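Local atomic coordinates of TRAP dicarboxylate transporter, DctP subunit (Ochrobactrum anthropi, PDB entry 4P47), a protein that probably serves as the periplasmic solute-binding component of a TRAP transporter, capturing a dicarboxylate or related small solute for uptake. Residues D121-G126 with D325-E330. Numbering follows the deposited sequence.
Sequences DKVMDG and DELFAE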
loop_
_atom_site.group_PDB
_atom_site.type_symbol
_atom_site.label_atom_id
_atom_site.label_comp_id
_atom_site.label_asym_id
_atom_site.label_seq_id
_atom_site.Cartn_x
_atom_site.Cartn_y
_atom_site.Cartn_z
ATOM N N ASP A 121 8.117 7.104 2.570
ATOM C CA ASP A 121 9.418 6.451 2.458
ATOM C C ASP A 121 10.230 6.636 3.735
ATOM O O ASP A 121 10.899 5.713 4.188
ATOM C CB ASP A 121 10.243 7.052 1.309
ATOM C CG ASP A 121 9.635 6.823 -0.051
ATOM O OD1 ASP A 121 8.671 6.033 -0.174
ATOM O OD2 ASP A 121 10.163 7.437 -1.018
ATOM N N LYS A 122 10.217 7.846 4.274
ATOM C CA LYS A 122 10.994 8.158 5.473
ATOM C C LYS A 122 10.573 7.232 6.605
ATOM O O LYS A 122 11.409 6.662 7.317
ATOM C CB LYS A 122 10.785 9.615 5.910
ATOM C CG LYS A 122 11.457 10.676 5.053
ATOM C CD LYS A 122 10.908 12.066 5.406
ATOM C CE LYS A 122 11.947 13.158 5.201
ATOM N NZ LYS A 122 11.344 14.519 5.319
ATOM N N VAL A 123 9.270 7.088 6.785
ATOM C CA VAL A 123 8.758 6.318 7.905
ATOM C C VAL A 123 8.875 4.808 7.635
ATOM O O VAL A 123 9.295 4.047 8.506
ATOM C CB VAL A 123 7.328 6.749 8.272
ATOM C CG1 VAL A 123 6.776 5.896 9.398
ATOM C CG2 VAL A 123 7.318 8.209 8.686
ATOM N N MET A 124 8.560 4.346 6.429
ATOM C CA MET A 124 8.647 2.897 6.171
ATOM C C MET A 124 10.089 2.388 6.173
ATOM O O MET A 124 10.369 1.260 6.589
ATOM C CB MET A 124 7.980 2.504 4.855
ATOM C CG MET A 124 6.497 2.805 4.799
ATOM S SD MET A 124 5.523 2.179 6.199
ATOM C CE MET A 124 5.887 0.425 6.122
ATOM N N ASP A 125 11.019 3.211 5.687
ATOM C CA ASP A 125 12.429 2.802 5.591
ATOM C C ASP A 125 13.191 3.002 6.896
ATOM O O ASP A 125 14.313 2.523 7.034
ATOM C CB ASP A 125 13.141 3.539 4.453
ATOM C CG ASP A 125 12.561 3.216 3.085
ATOM O OD1 ASP A 125 11.744 2.255 2.952
ATOM O OD2 ASP A 125 12.922 3.942 2.135
ATOM N N GLY A 126 12.565 3.674 7.845
ATOM C CA GLY A 126 13.150 3.922 9.153
ATOM C C GLY A 126 12.721 2.915 10.204
ATOM O O GLY A 126 12.268 1.819 9.893
ATOM N N ASP A 325 3.242 4.133 19.604
ATOM C CA ASP A 325 3.967 5.296 20.116
ATOM C C ASP A 325 5.126 5.687 19.224
ATOM O O ASP A 325 5.342 6.883 18.955
ATOM C CB ASP A 325 4.533 5.023 21.509
ATOM C CG ASP A 325 3.467 4.912 22.577
ATOM O OD1 ASP A 325 2.331 5.390 22.385
ATOM O OD2 ASP A 325 3.801 4.348 23.637
ATOM N N GLU A 326 5.876 4.688 18.761
ATOM C CA GLU A 326 7.010 4.916 17.862
ATOM C C GLU A 326 6.545 5.575 16.563
ATOM O O GLU A 326 7.121 6.569 16.096
ATOM C CB GLU A 326 7.711 3.591 17.553
ATOM C CG GLU A 326 8.752 3.671 16.421
ATOM C CD GLU A 326 9.554 2.381 16.247
ATOM O OE1 GLU A 326 8.960 1.339 15.889
ATOM O OE2 GLU A 326 10.785 2.415 16.469
ATOM N N LEU A 327 5.490 5.018 15.989
ATOM C CA LEU A 327 4.897 5.564 14.775
ATOM C C LEU A 327 4.477 7.021 14.983
ATOM O O LEU A 327 4.822 7.905 14.190
ATOM C CB LEU A 327 3.701 4.710 14.374
ATOM C CG LEU A 327 2.902 5.188 13.166
ATOM C CD1 LEU A 327 3.793 5.286 11.926
ATOM C CD2 LEU A 327 1.734 4.269 12.913
ATOM N N PHE A 328 3.775 7.299 16.069
ATOM C CA PHE A 328 3.312 8.664 16.310
ATOM C C PHE A 328 4.461 9.665 16.434
ATOM O O PHE A 328 4.351 10.794 15.949
ATOM C CB PHE A 328 2.393 8.707 17.528
ATOM C CG PHE A 328 1.022 8.153 17.262
ATOM C CD1 PHE A 328 0.738 7.502 16.067
ATOM C CD2 PHE A 328 0.009 8.293 18.198
ATOM C CE1 PHE A 328 -0.519 6.999 15.818
ATOM C CE2 PHE A 328 -1.255 7.789 17.953
ATOM C CZ PHE A 328 -1.518 7.147 16.767
ATOM N N ALA A 329 5.566 9.252 17.048
ATOM C CA ALA A 329 6.768 10.091 17.110
ATOM C C ALA A 329 7.363 10.373 15.724
ATOM O O ALA A 329 7.709 11.521 15.387
ATOM C CB ALA A 329 7.810 9.433 18.017
ATOM N N GLU A 330 7.495 9.330 14.912
ATOM C CA GLU A 330 8.001 9.492 13.549
ATOM C C GLU A 330 7.093 10.445 12.749
ATOM O O GLU A 330 7.593 11.267 11.983
ATOM C CB GLU A 330 8.137 8.133 12.855
ATOM C CG GLU A 330 9.153 7.169 13.506
ATOM C CD GLU A 330 10.601 7.585 13.324
ATOM O OE1 GLU A 330 10.860 8.468 12.478
ATOM O OE2 GLU A 330 11.478 7.019 14.026
HETATM O O HOH W 1 11.787 7.193 10.139
#
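V123 meets L327 and E330 with its two methyl branches, one for each residue. CG1 of V123 lies 4.0 Å from CD1, the branch of L327 that reaches it. This is an apolar contact, and the two side chains cross at about a right angle. CG2 of V123 lies 4.2 Å from CB of E330, so it packs on the aliphatic base of the glutamate. The valine has CG1 anti to its backbone nitrogen (chi1 177°), while CG2 sits beside that nitrogen. The CA atoms of V123 and E330 are 6.5 Å apart, the closest such pair here.

No direct hydrogen bond joins the two segments. One water bridges them instead, donating to both sides. It lies 2.9 Å from the backbone O of K122 and 2.8 Å from OE1 of E330. The backbone of E330 points CB toward the helix of V123, and the bend at its chi2 (-71°) turns the carboxylate to the water. The glutamate thus gives an apolar contact at its base and a polar one at its end.

F128 of helix 127-133 touches both V123 and L327, P127 packs against E330, and F114 and L113 from the loop before helix 117-125 add contacts to V123 and L327 respectively. K122 forms salt bridges with E118 and with E337, just beyond helix 321-336. On D121 and D125, salt bridges reach R272 of the long helix 254-288.

The contact is plain helix-to-helix packing, small in area, with an apolar centre and a water-bridged polar margin. It joins helix 117-125 to the C-terminal helix 321-336 in the periplasmic binding protein fold of the TRAP solute-binding (DctP) family.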